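Intracellular serine protease (Bacillus licheniformis, PDB 4ZOQ) probably acts as a subtilisin-like serine endopeptidase that cuts lanthipeptide precursor peptides at a specific sequence. Local coordinates at residues A225-T233 / R241-T249; M152-A163 / V190-V199. All coordinates share one frame; numbering follows the deposited sequence.

In the fold
From the N terminus, contact 2 comes first: helix 146-164 runs along the flank of the subtilase core, and after strand 168-172 and helix 180-187 the chain returns as 190-199, so the contact closes an excursion of 26 residues just before strand 200-205. The chain then builds the last two parallel strands. Contact 1 follows where strand 221-226 ends, closing a short loop of seven residues around helix 234-237 and leading into the two-stranded sheet of 246-249 and 269-272. The two loops lie in series, neither nested nor crossed. The centres of contact 1 and contact 2 are about 29 Å apart, on opposite sides of the chain's centre, and the contacts do not touch.

Contact 1: residues A225-T233 / R241-T249; sequences APGGYLGET and RVTDLVLTT
Where edge strand 221-226 of the subtilase core runs out, the chain makes an excursion through helix 234-237, and residues 227-233 meet 241-246 at its neck. Two backbone bonds close it: Tyr229 N gives its hydrogen to Asp244 O at 2.9 Å, from above the carbonyl plane, while Arg241 N reaches Leu230 O at 2.7 Å, nearly in line with the carbonyl. Gly228 suits its place because positive phi favours glycine, and its CA lies close against Asp244 O at 3.1 Å. Arg241 stretches its chain from CG to NE alongside Gly231 and Glu232, bringing NH1 to Thr233 OG1 at 3.0 Å, with the oxygen at the guanidinium edge. That hydroxyl sits between backbone N and carbonyl carbon (chi1 56°), facing the arginine, and Asp237 binds both groups, by a salt bridge to Arg241 and a hydrogen bond to Thr233. The carboxylates of Glu232 and Asp244 stand 4.6 Å apart, OE2 to OD2; one water donates to Glu232 OE2 and Asp244 OD1, which probably eases the repulsion, and Ser208 also bonds Glu232. On the apolar side, Leu245 CD2 lies 4.2 Å from Leu230 CD2, and the two methyls of Val246 lie against the backbone of Gly227, with Trp24 and Phe25 of helix 24-30 beside them. This neck belongs to the subtilase fold, with Gly227 about 8 Å from the side chain of Ser276, the predicted charge-relay serine.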
ATOM      1  N   ALA B 225     -11.428  -3.919  -4.573  1.00 27.83           N
ATOM      2  CA  ALA B 225     -11.822  -2.566  -4.963  1.00 27.53           C
ATOM      3  C   ALA B 225     -11.667  -2.410  -6.484  1.00 25.68           C
ATOM      4  O   ALA B 225     -10.925  -3.169  -7.117  1.00 24.04           O
ATOM      5  CB  ALA B 225     -11.012  -1.515  -4.206  1.00 25.78           C
ATOM      6  N   PRO B 226     -12.409  -1.459  -7.079  1.00 27.95           N
ATOM      7  CA  PRO B 226     -12.333  -1.353  -8.545  1.00 28.25           C
ATOM      8  C   PRO B 226     -10.990  -0.828  -9.088  1.00 25.66           C
ATOM      9  O   PRO B 226     -10.723   0.373  -9.107  1.00 26.14           O
ATOM     10  CB  PRO B 226     -13.481  -0.381  -8.876  1.00 26.90           C
ATOM     11  CG  PRO B 226     -13.794   0.340  -7.608  1.00 26.79           C
ATOM     12  CD  PRO B 226     -13.496  -0.634  -6.513  1.00 27.91           C
ATOM     13  N   GLY B 227     -10.149  -1.756  -9.521  1.00 26.67           N
ATOM     14  CA  GLY B 227      -8.874  -1.430 -10.133  1.00 24.02           C
ATOM     15  C   GLY B 227      -8.845  -1.645 -11.650  1.00 25.45           C
ATOM     16  O   GLY B 227      -7.798  -1.471 -12.265  1.00 28.25           O
ATOM     17  N   GLY B 228      -9.939  -2.135 -12.245  1.00 25.31           N
ATOM     18  CA  GLY B 228     -10.053  -2.129 -13.689  1.00 25.70           C
ATOM     19  C   GLY B 228      -9.136  -3.083 -14.417  1.00 30.02           C
ATOM     20  O   GLY B 228      -8.399  -3.860 -13.800  1.00 27.08           O
ATOM     21  N   TYR B 229      -9.249  -3.091 -15.741  1.00 29.51           N
ATOM     22  CA  TYR B 229      -8.277  -3.798 -16.559  1.00 28.85           C
ATOM     23  C   TYR B 229      -8.355  -3.264 -17.985  1.00 28.63           C
ATOM     24  O   TYR B 229      -9.108  -2.332 -18.275  1.00 29.60           O
ATOM     25  CB  TYR B 229      -8.463  -5.315 -16.505  1.00 29.45           C
ATOM     26  CG  TYR B 229      -7.331  -6.094 -17.176  1.00 31.55           C
ATOM     27  CD1 TYR B 229      -5.988  -5.800 -16.911  1.00 30.76           C
ATOM     28  CD2 TYR B 229      -7.606  -7.174 -18.013  1.00 33.66           C
ATOM     29  CE1 TYR B 229      -4.947  -6.544 -17.503  1.00 30.68           C
ATOM     30  CE2 TYR B 229      -6.593  -7.928 -18.577  1.00 34.92           C
ATOM     31  CZ  TYR B 229      -5.263  -7.603 -18.332  1.00 33.87           C
ATOM     32  OH  TYR B 229      -4.281  -8.367 -18.927  1.00 34.49           O
ATOM     33  N   LEU B 230      -7.558  -3.849 -18.864  1.00 29.50           N
ATOM     34  CA  LEU B 230      -7.508  -3.427 -20.247  1.00 33.42           C
ATOM     35  C   LEU B 230      -8.816  -3.805 -20.946  1.00 34.95           C
ATOM     36  O   LEU B 230      -9.246  -3.115 -21.874  1.00 39.72           O
ATOM     37  CB  LEU B 230      -6.318  -4.088 -20.946  1.00 36.41           C
ATOM     38  CG  LEU B 230      -4.922  -3.679 -20.468  1.00 32.12           C
ATOM     39  CD1 LEU B 230      -3.897  -4.736 -20.847  1.00 32.26           C
ATOM     40  CD2 LEU B 230      -4.554  -2.324 -21.066  1.00 31.20           C
ATOM     41  N   GLY B 231      -9.487  -4.848 -20.453  1.00 33.21           N
ATOM     42  CA  GLY B 231     -10.767  -5.265 -21.005  1.00 35.15           C
ATOM     43  C   GLY B 231     -11.264  -6.452 -20.229  1.00 34.40           C
ATOM     44  O   GLY B 231     -10.456  -7.109 -19.586  1.00 35.70           O
ATOM     45  N   GLU B 232     -12.554  -6.784 -20.326  1.00 35.09           N
ATOM     46  CA  GLU B 232     -13.085  -7.925 -19.563  1.00 32.80           C
ATOM     47  C   GLU B 232     -12.519  -9.228 -20.055  1.00 31.31           C
ATOM     48  O   GLU B 232     -12.329 -10.170 -19.281  1.00 37.04           O
ATOM     49  CB  GLU B 232     -14.603  -8.017 -19.685  1.00 33.67           C
ATOM     50  CG  GLU B 232     -15.391  -7.111 -18.803  1.00 35.51           C
ATOM     51  CD  GLU B 232     -15.499  -7.596 -17.376  1.00 39.49           C
ATOM     52  OE1 GLU B 232     -15.449  -8.829 -17.124  1.00 38.19           O
ATOM     53  OE2 GLU B 232     -15.722  -6.727 -16.512  1.00 39.95           O
ATOM     54  N   THR B 233     -12.330  -9.299 -21.367  1.00 33.61           N
ATOM     55  CA  THR B 233     -11.813 -10.488 -22.050  1.00 37.99           C
ATOM     56  C   THR B 233     -10.566 -10.216 -22.917  1.00 34.74           C
ATOM     57  O   THR B 233     -10.205 -11.034 -23.767  1.00 36.96           O
ATOM     58  CB  THR B 233     -12.941 -11.158 -22.909  1.00 38.77           C
ATOM     59  OG1 THR B 233     -13.467 -10.197 -23.833  1.00 34.99           O
ATOM     60  CG2 THR B 233     -14.090 -11.645 -22.001  1.00 32.38           C
ATOM     61  N   ARG B 241     -10.803  -2.185 -23.813  1.00 34.82           N
ATOM     62  CA  ARG B 241     -11.974  -1.332 -23.622  1.00 35.07           C
ATOM     63  C   ARG B 241     -11.525  -0.308 -22.622  1.00 37.00           C
ATOM     64  O   ARG B 241     -11.267  -0.619 -21.454  1.00 35.33           O
ATOM     65  CB  ARG B 241     -13.174  -2.166 -23.170  1.00 35.28           C
ATOM     66  CG  ARG B 241     -13.269  -3.335 -24.136  1.00 41.13           C
ATOM     67  CD  ARG B 241     -13.972  -4.588 -23.676  1.00 42.50           C
ATOM     68  NE  ARG B 241     -13.536  -5.658 -24.571  1.00 46.60           N
ATOM     69  CZ  ARG B 241     -13.406  -6.934 -24.231  1.00 43.23           C
ATOM     70  NH1 ARG B 241     -13.750  -7.332 -23.021  1.00 50.91           N
ATOM     71  NH2 ARG B 241     -12.969  -7.820 -25.113  1.00 40.07           N
ATOM     72  N   VAL B 242     -11.448   0.932 -23.085  1.00 33.33           N
ATOM     73  CA  VAL B 242     -10.794   1.972 -22.315  1.00 33.80           C
ATOM     74  C   VAL B 242     -11.641   2.369 -21.134  1.00 38.45           C
ATOM     75  O   VAL B 242     -11.138   2.971 -20.170  1.00 36.28           O
ATOM     76  CB  VAL B 242     -10.517   3.193 -23.191  1.00 33.84           C
ATOM     77  CG1 VAL B 242      -9.447   2.833 -24.244  1.00 35.72           C
ATOM     78  CG2 VAL B 242     -11.794   3.642 -23.871  1.00 29.07           C
ATOM     79  N   THR B 243     -12.922   2.000 -21.211  1.00 32.75           N
ATOM     80  CA  THR B 243     -13.858   2.241 -20.126  1.00 37.85           C
ATOM     81  C   THR B 243     -13.701   1.242 -18.989  1.00 35.24           C
ATOM     82  O   THR B 243     -14.292   1.426 -17.924  1.00 37.99           O
ATOM     83  CB  THR B 243     -15.341   2.150 -20.632  1.00 42.02           C
ATOM     84  OG1 THR B 243     -15.589   0.846 -21.200  1.00 40.93           O
ATOM     85  CG2 THR B 243     -15.635   3.236 -21.672  1.00 32.72           C
ATOM     86  N   ASP B 244     -12.894   0.206 -19.204  1.00 31.81           N
ATOM     87  CA  ASP B 244     -12.592  -0.768 -18.158  1.00 32.24           C
ATOM     88  C   ASP B 244     -11.367  -0.393 -17.366  1.00 30.03           C
ATOM     89  O   ASP B 244     -11.118  -0.988 -16.320  1.00 32.38           O
ATOM     90  CB  ASP B 244     -12.429  -2.181 -18.741  1.00 29.01           C
ATOM     91  CG  ASP B 244     -13.775  -2.894 -18.950  1.00 36.60           C
ATOM     92  OD1 ASP B 244     -14.797  -2.367 -18.477  1.00 36.81           O
ATOM     93  OD2 ASP B 244     -13.826  -3.970 -19.600  1.00 38.28           O
ATOM     94  N   LEU B 245     -10.620   0.599 -17.855  1.00 32.52           N
ATOM     95  CA  LEU B 245      -9.439   1.143 -17.162  1.00 29.22           C
ATOM     96  C   LEU B 245      -9.831   2.237 -16.166  1.00 29.06           C
ATOM     97  O   LEU B 245     -10.954   2.750 -16.216  1.00 27.99           O
ATOM     98  CB  LEU B 245      -8.445   1.685 -18.191  1.00 27.84           C
ATOM     99  CG  LEU B 245      -7.714   0.672 -19.091  1.00 32.75           C
ATOM    100  CD1 LEU B 245      -7.030   1.328 -20.320  1.00 24.44           C
ATOM    101  CD2 LEU B 245      -6.655  -0.068 -18.231  1.00 31.16           C
ATOM    102  N   VAL B 246      -8.907   2.621 -15.286  1.00 27.07           N
ATOM    103  CA  VAL B 246      -9.223   3.630 -14.289  1.00 25.67           C
ATOM    104  C   VAL B 246      -8.278   4.816 -14.414  1.00 29.94           C
ATOM    105  O   VAL B 246      -7.098   4.648 -14.748  1.00 28.50           O
ATOM    106  CB  VAL B 246      -9.187   3.049 -12.834  1.00 26.39           C
ATOM    107  CG1 VAL B 246     -10.252   1.969 -12.693  1.00 27.24           C
ATOM    108  CG2 VAL B 246      -7.796   2.511 -12.430  1.00 24.10           C
ATOM    109  N   LEU B 247      -8.792   6.022 -14.178  1.00 28.89           N
ATOM    110  CA  LEU B 247      -7.926   7.194 -14.226  1.00 28.59           C
ATOM    111  C   LEU B 247      -7.048   7.262 -12.970  1.00 30.15           C
ATOM    112  O   LEU B 247      -7.482   6.927 -11.870  1.00 30.19           O
ATOM    113  CB  LEU B 247      -8.739   8.485 -14.386  1.00 28.55           C
ATOM    114  CG  LEU B 247      -7.951   9.667 -14.978  1.00 29.50           C
ATOM    115  CD1 LEU B 247      -7.545   9.337 -16.399  1.00 27.87           C
ATOM    116  CD2 LEU B 247      -8.727  10.970 -14.948  1.00 29.24           C
ATOM    117  N   THR B 248      -5.818   7.720 -13.154  1.00 30.34           N
ATOM    118  CA  THR B 248      -4.868   7.947 -12.065  1.00 29.84           C
ATOM    119  C   THR B 248      -4.263   9.349 -12.156  1.00 32.35           C
ATOM    120  O   THR B 248      -4.099   9.926 -13.251  1.00 30.86           O
ATOM    121  CB  THR B 248      -3.704   6.933 -12.120  1.00 31.10           C
ATOM    122  OG1 THR B 248      -2.999   7.068 -13.376  1.00 29.80           O
ATOM    123  CG2 THR B 248      -4.212   5.525 -12.007  1.00 28.81           C
ATOM    124  N   THR B 249      -3.881   9.884 -11.012  1.00 34.08           N
ATOM    125  CA  THR B 249      -3.027  11.058 -11.019  1.00 30.98           C
ATOM    126  C   THR B 249      -1.633  10.568 -11.353  1.00 33.05           C
ATOM    127  O   THR B 249      -1.154   9.566 -10.820  1.00 32.54           O
ATOM    128  CB  THR B 249      -3.050  11.816  -9.693  1.00 31.74           C
ATOM    129  OG1 THR B 249      -2.909  10.880  -8.624  1.00 33.21           O
ATOM    130  CG2 THR B 249      -4.370  12.545  -9.506  1.00 30.40           C
TER
HETATM  131  O   HOH W   1     -16.414  -4.203 -16.667  1.00 36.73           O

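Contact 2: residues M152-A163 / V190-V199; sequences MKAYQRAANYAA and VHLPSALKHV
The His198 ring is sandwiched: Ala163 CB lies over one face, 3.9 Å from the ring centroid in a CH-pi contact, and Lys197 CG over the opposite face, toward the rim. At its edge Asn160 OD1 comes to 3.3 Å of His198 CD2. The Tyr155 ring receives Pro193 CB over one face, a second CH-pi contact at 4.1 Å from CB to the ring centroid, while Leu196 CD1 and Leu192 CB approach it obliquely. The cis peptide bond before Pro193 turns the chain at the end of strand 189-192, and Pro193 CB faces the ring. Leu196, the last residue of a type I turn from Pro193, wedges its methyls among Tyr155, Met152 and Gln156; its CD1 touches Tyr155 CD2 at 3.6 Å. The unbranched chain of Met152, extended beyond CG, crosses Leu192 at about a right angle and brings SD to Val190 CG1. Ala159 has a methyl small enough for Lys197 O to come within 3.4 Å of CB.

The polar centre is the amide of Gln156. CG stands anti to the backbone N (chi1 -171°) and the chain then bends at chi2, turning the amide back toward the loop. Gln156 OE1 accepts Lys197 N at 3.1 Å on an in-plane lone pair, and Gln156 NE2 donates to Lys197 O at 3.0 Å and also to Asn160 OD1, from above both carbonyl planes (41° and 39° out). Both partners of NE2 lie near the amide plane, so three bonds fix its rotation. The phenol oxygen of Tyr155 is buried without a modelled partner. The chemistry implies a buried apolar patch around Leu196 and Tyr155 and a more exposed polar margin, where Gln156 pairs with both backbone groups of Lys197 and would help hold the loop in register with the helix.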
ATOM      1  N   MET B 152      10.220 -13.365   6.489  1.00 34.99           N
ATOM      2  CA  MET B 152       8.807 -13.342   6.818  1.00 36.65           C
ATOM      3  C   MET B 152       8.601 -13.079   8.292  1.00 38.29           C
ATOM      4  O   MET B 152       7.674 -12.366   8.690  1.00 35.57           O
ATOM      5  CB  MET B 152       8.123 -14.646   6.395  1.00 33.65           C
ATOM      6  CG  MET B 152       6.632 -14.706   6.726  1.00 36.37           C
ATOM      7  SD  MET B 152       5.772 -15.938   5.710  1.00 43.61           S
ATOM      8  CE  MET B 152       4.089 -15.851   6.340  1.00 43.51           C
ATOM      9  N   LYS B 153       9.467 -13.679   9.101  1.00 43.61           N
ATOM     10  CA  LYS B 153       9.423 -13.530  10.551  1.00 38.14           C
ATOM     11  C   LYS B 153       9.636 -12.072  10.941  1.00 39.90           C
ATOM     12  O   LYS B 153       8.961 -11.532  11.831  1.00 39.61           O
ATOM     13  CB  LYS B 153      10.496 -14.412  11.189  1.00 40.48           C
ATOM     14  CG  LYS B 153      10.592 -14.353  12.696  1.00 43.71           C
ATOM     15  CD  LYS B 153      11.632 -15.343  13.168  1.00 52.41           C
ATOM     16  CE  LYS B 153      11.677 -15.465  14.677  1.00 58.47           C
ATOM     17  NZ  LYS B 153      12.805 -16.370  15.043  1.00 64.07           N
ATOM     18  N   ALA B 154      10.588 -11.442  10.262  1.00 39.52           N
ATOM     19  CA  ALA B 154      10.890 -10.036  10.478  1.00 39.28           C
ATOM     20  C   ALA B 154       9.702  -9.192  10.090  1.00 38.35           C
ATOM     21  O   ALA B 154       9.292  -8.259  10.796  1.00 34.67           O
ATOM     22  CB  ALA B 154      12.120  -9.620   9.651  1.00 35.25           C
ATOM     23  N   TYR B 155       9.132  -9.570   8.952  1.00 42.12           N
ATOM     24  CA  TYR B 155       8.109  -8.782   8.306  1.00 36.30           C
ATOM     25  C   TYR B 155       6.851  -8.850   9.173  1.00 37.22           C
ATOM     26  O   TYR B 155       6.106  -7.868   9.318  1.00 36.01           O
ATOM     27  CB  TYR B 155       7.821  -9.353   6.938  1.00 34.72           C
ATOM     28  CG  TYR B 155       7.618  -8.334   5.906  1.00 34.78           C
ATOM     29  CD1 TYR B 155       8.120  -8.525   4.626  1.00 32.65           C
ATOM     30  CD2 TYR B 155       7.055  -7.111   6.235  1.00 39.89           C
ATOM     31  CE1 TYR B 155       7.955  -7.569   3.662  1.00 36.11           C
ATOM     32  CE2 TYR B 155       6.892  -6.145   5.287  1.00 35.64           C
ATOM     33  CZ  TYR B 155       7.350  -6.385   3.999  1.00 40.07           C
ATOM     34  OH  TYR B 155       7.225  -5.444   3.006  1.00 51.23           O
ATOM     35  N   GLN B 156       6.667 -10.011   9.795  1.00 33.03           N
ATOM     36  CA  GLN B 156       5.535 -10.246  10.671  1.00 36.61           C
ATOM     37  C   GLN B 156       5.647  -9.395  11.941  1.00 35.34           C
ATOM     38  O   GLN B 156       4.637  -8.959  12.502  1.00 36.98           O
ATOM     39  CB  GLN B 156       5.434 -11.745  11.001  1.00 32.77           C
ATOM     40  CG  GLN B 156       4.187 -12.152  11.736  1.00 31.82           C
ATOM     41  CD  GLN B 156       2.900 -11.804  10.967  1.00 36.73           C
ATOM     42  OE1 GLN B 156       2.577 -12.419   9.940  1.00 35.91           O
ATOM     43  NE2 GLN B 156       2.166 -10.819  11.470  1.00 36.91           N
ATOM     44  N   ARG B 157       6.871  -9.112  12.370  1.00 35.77           N
ATOM     45  CA  ARG B 157       7.045  -8.315  13.576  1.00 35.29           C
ATOM     46  C   ARG B 157       6.665  -6.881  13.300  1.00 33.53           C
ATOM     47  O   ARG B 157       6.017  -6.244  14.121  1.00 36.09           O
ATOM     48  CB  ARG B 157       8.493  -8.375  14.057  1.00 36.47           C
ATOM     49  CG  ARG B 157       8.912  -9.661  14.712  1.00 37.71           C
ATOM     50  CD  ARG B 157      10.352  -9.541  15.203  1.00 41.08           C
ATOM     51  NE  ARG B 157      10.843 -10.786  15.776  1.00 48.04           N
ATOM     52  CZ  ARG B 157      12.053 -10.946  16.308  1.00 49.58           C
ATOM     53  NH1 ARG B 157      12.921  -9.942  16.313  1.00 44.99           N
ATOM     54  NH2 ARG B 157      12.397 -12.119  16.825  1.00 48.79           N
ATOM     55  N   ALA B 158       6.995  -6.402  12.107  1.00 34.51           N
ATOM     56  CA  ALA B 158       6.579  -5.075  11.674  1.00 33.84           C
ATOM     57  C   ALA B 158       5.058  -4.964  11.669  1.00 36.76           C
ATOM     58  O   ALA B 158       4.483  -3.978  12.166  1.00 36.09           O
ATOM     59  CB  ALA B 158       7.142  -4.769  10.293  1.00 30.57           C
ATOM     60  N   ALA B 159       4.406  -5.997  11.153  1.00 32.80           N
ATOM     61  CA  ALA B 159       2.957  -6.002  11.082  1.00 35.33           C
ATOM     62  C   ALA B 159       2.352  -6.046  12.475  1.00 38.88           C
ATOM     63  O   ALA B 159       1.341  -5.375  12.759  1.00 38.19           O
ATOM     64  CB  ALA B 159       2.466  -7.181  10.239  1.00 38.91           C
ATOM     65  N   ASN B 160       2.977  -6.829  13.349  1.00 36.85           N
ATOM     66  CA  ASN B 160       2.548  -6.888  14.740  1.00 36.15           C
ATOM     67  C   ASN B 160       2.659  -5.509  15.412  1.00 37.71           C
ATOM     68  O   ASN B 160       1.785  -5.078  16.179  1.00 38.94           O
ATOM     69  CB  ASN B 160       3.401  -7.921  15.490  1.00 34.30           C
ATOM     70  CG  ASN B 160       3.094  -9.384  15.065  1.00 38.48           C
ATOM     71  OD1 ASN B 160       2.220  -9.654  14.228  1.00 38.37           O
ATOM     72  ND2 ASN B 160       3.813 -10.319  15.652  1.00 37.91           N
ATOM     73  N   TYR B 161       3.723  -4.794  15.089  1.00 35.42           N
ATOM     74  CA  TYR B 161       3.954  -3.493  15.701  1.00 42.37           C
ATOM     75  C   TYR B 161       2.882  -2.469  15.303  1.00 40.10           C
ATOM     76  O   TYR B 161       2.367  -1.741  16.152  1.00 39.24           O
ATOM     77  CB  TYR B 161       5.347  -2.996  15.339  1.00 39.35           C
ATOM     78  CG  TYR B 161       5.759  -1.740  16.039  1.00 38.39           C
ATOM     79  CD1 TYR B 161       6.036  -1.736  17.405  1.00 38.40           C
ATOM     80  CD2 TYR B 161       5.913  -0.558  15.327  1.00 38.38           C
ATOM     81  CE1 TYR B 161       6.444  -0.560  18.048  1.00 41.66           C
ATOM     82  CE2 TYR B 161       6.314   0.601  15.941  1.00 40.65           C
ATOM     83  CZ  TYR B 161       6.581   0.607  17.299  1.00 41.27           C
ATOM     84  OH  TYR B 161       6.983   1.795  17.869  1.00 32.58           O
ATOM     85  N   ALA B 162       2.502  -2.458  14.028  1.00 41.22           N
ATOM     86  CA  ALA B 162       1.430  -1.569  13.565  1.00 40.56           C
ATOM     87  C   ALA B 162       0.097  -1.911  14.241  1.00 37.50           C
ATOM     88  O   ALA B 162      -0.621  -1.015  14.702  1.00 37.05           O
ATOM     89  CB  ALA B 162       1.292  -1.652  12.061  1.00 34.61           C
ATOM     90  N   ALA B 163      -0.203  -3.206  14.309  1.00 34.83           N
ATOM     91  CA  ALA B 163      -1.444  -3.712  14.907  1.00 36.71           C
ATOM     92  C   ALA B 163      -1.517  -3.361  16.387  1.00 40.67           C
ATOM     93  O   ALA B 163      -2.584  -3.012  16.924  1.00 36.54           O
ATOM     94  CB  ALA B 163      -1.536  -5.215  14.729  1.00 32.63           C
ATOM     95  N   VAL B 190       5.382 -17.090  -1.071  1.00 38.95           N
ATOM     96  CA  VAL B 190       4.382 -16.312  -0.370  1.00 35.35           C
ATOM     97  C   VAL B 190       4.522 -14.874  -0.877  1.00 37.17           C
ATOM     98  O   VAL B 190       5.611 -14.460  -1.291  1.00 38.46           O
ATOM     99  CB  VAL B 190       4.582 -16.451   1.146  1.00 38.46           C
ATOM    100  CG1 VAL B 190       5.807 -15.667   1.621  1.00 37.79           C
ATOM    101  CG2 VAL B 190       3.352 -16.072   1.887  1.00 42.47           C
ATOM    102  N   HIS B 191       3.417 -14.144  -0.959  1.00 33.02           N
ATOM    103  CA  HIS B 191       3.467 -12.753  -1.413  1.00 32.39           C
ATOM    104  C   HIS B 191       3.477 -11.879  -0.162  1.00 31.91           C
ATOM    105  O   HIS B 191       2.529 -11.926   0.621  1.00 31.50           O
ATOM    106  CB  HIS B 191       2.269 -12.419  -2.334  1.00 32.06           C
ATOM    107  CG  HIS B 191       2.326 -11.056  -2.969  1.00 31.96           C
ATOM    108  ND1 HIS B 191       1.443 -10.045  -2.642  1.00 30.20           N
ATOM    109  CD2 HIS B 191       3.137 -10.548  -3.929  1.00 31.50           C
ATOM    110  CE1 HIS B 191       1.708  -8.976  -3.371  1.00 29.62           C
ATOM    111  NE2 HIS B 191       2.738  -9.252  -4.153  1.00 31.71           N
ATOM    112  N   LEU B 192       4.527 -11.081   0.017  1.00 31.25           N
ATOM    113  CA  LEU B 192       4.726 -10.291   1.242  1.00 29.18           C
ATOM    114  C   LEU B 192       4.745  -8.799   0.905  1.00 32.72           C
ATOM    115  O   LEU B 192       5.390  -8.398  -0.070  1.00 30.06           O
ATOM    116  CB  LEU B 192       6.033 -10.705   1.893  1.00 30.05           C
ATOM    117  CG  LEU B 192       6.138 -12.170   2.322  1.00 29.54           C
ATOM    118  CD1 LEU B 192       7.542 -12.474   2.686  1.00 32.08           C
ATOM    119  CD2 LEU B 192       5.283 -12.378   3.531  1.00 30.51           C
ATOM    120  N   PRO B 193       4.088  -7.954   1.732  1.00 33.80           N
ATOM    121  CA  PRO B 193       3.513  -8.254   3.051  1.00 31.91           C
ATOM    122  C   PRO B 193       2.062  -8.718   3.057  1.00 32.42           C
ATOM    123  O   PRO B 193       1.503  -8.920   4.136  1.00 32.56           O
ATOM    124  CB  PRO B 193       3.599  -6.903   3.763  1.00 36.05           C
ATOM    125  CG  PRO B 193       3.357  -5.882   2.640  1.00 30.76           C
ATOM    126  CD  PRO B 193       4.000  -6.511   1.403  1.00 33.34           C
ATOM    127  N   SER B 194       1.464  -8.894   1.886  1.00 35.50           N
ATOM    128  CA  SER B 194       0.021  -9.159   1.789  1.00 33.80           C
ATOM    129  C   SER B 194      -0.403 -10.442   2.506  1.00 32.63           C
ATOM    130  O   SER B 194      -1.538 -10.548   2.974  1.00 32.12           O
ATOM    131  CB  SER B 194      -0.419  -9.194   0.317  1.00 31.82           C
ATOM    132  OG  SER B 194       0.029 -10.366  -0.322  1.00 32.16           O
ATOM    133  N   ALA B 195       0.497 -11.420   2.583  1.00 32.96           N
ATOM    134  CA  ALA B 195       0.162 -12.689   3.225  1.00 32.53           C
ATOM    135  C   ALA B 195       0.196 -12.629   4.756  1.00 33.94           C
ATOM    136  O   ALA B 195      -0.322 -13.520   5.415  1.00 34.91           O
ATOM    137  CB  ALA B 195       1.094 -13.763   2.749  1.00 30.66           C
ATOM    138  N   LEU B 196       0.818 -11.591   5.311  1.00 32.55           N
ATOM    139  CA  LEU B 196       1.043 -11.484   6.754  1.00 30.72           C
ATOM    140  C   LEU B 196      -0.210 -11.285   7.583  1.00 32.62           C
ATOM    141  O   LEU B 196      -1.147 -10.618   7.160  1.00 35.29           O
ATOM    142  CB  LEU B 196       1.993 -10.319   7.060  1.00 31.94           C
ATOM    143  CG  LEU B 196       3.407 -10.298   6.486  1.00 33.47           C
ATOM    144  CD1 LEU B 196       4.020  -8.917   6.744  1.00 32.27           C
ATOM    145  CD2 LEU B 196       4.256 -11.403   7.109  1.00 31.70           C
ATOM    146  N   LYS B 197      -0.190 -11.800   8.798  1.00 29.05           N
ATOM    147  CA  LYS B 197      -1.239 -11.492   9.738  1.00 32.63           C
ATOM    148  C   LYS B 197      -1.191  -9.984  10.081  1.00 34.97           C
ATOM    149  O   LYS B 197      -0.109  -9.366  10.075  1.00 34.80           O
ATOM    150  CB  LYS B 197      -1.083 -12.358  10.982  1.00 35.62           C
ATOM    151  CG  LYS B 197      -2.310 -12.432  11.850  1.00 40.11           C
ATOM    152  CD  LYS B 197      -2.017 -13.256  13.110  1.00 46.90           C
ATOM    153  CE  LYS B 197      -3.293 -13.667  13.822  1.00 43.07           C
ATOM    154  NZ  LYS B 197      -3.947 -12.485  14.413  1.00 45.60           N
ATOM    155  N   HIS B 198      -2.376  -9.402  10.298  1.00 34.51           N
ATOM    156  CA  HIS B 198      -2.578  -7.971  10.556  1.00 33.41           C
ATOM    157  C   HIS B 198      -2.315  -7.088   9.305  1.00 33.79           C
ATOM    158  O   HIS B 198      -2.338  -5.863   9.368  1.00 33.67           O
ATOM    159  CB  HIS B 198      -1.720  -7.504  11.726  1.00 35.50           C
ATOM    160  CG  HIS B 198      -1.885  -8.331  12.959  1.00 39.13           C
ATOM    161  ND1 HIS B 198      -3.077  -8.415  13.647  1.00 43.49           N
ATOM    162  CD2 HIS B 198      -1.000  -9.098  13.641  1.00 38.34           C
ATOM    163  CE1 HIS B 198      -2.926  -9.214  14.689  1.00 38.32           C
ATOM    164  NE2 HIS B 198      -1.673  -9.637  14.712  1.00 37.51           N
ATOM    165  N   VAL B 199      -2.054  -7.707   8.166  1.00 31.68           N
ATOM    166  CA  VAL B 199      -2.026  -6.969   6.918  1.00 32.34           C
ATOM    167  C   VAL B 199      -3.289  -7.325   6.094  1.00 36.15           C
ATOM    168  O   VAL B 199      -3.617  -8.501   5.919  1.00 34.26           O
ATOM    169  CB  VAL B 199      -0.757  -7.272   6.109  1.00 31.61           C
ATOM    170  CG1 VAL B 199      -0.849  -6.641   4.747  1.00 30.40           C
ATOM    171  CG2 VAL B 199       0.510  -6.820   6.875  1.00 32.04           C
TER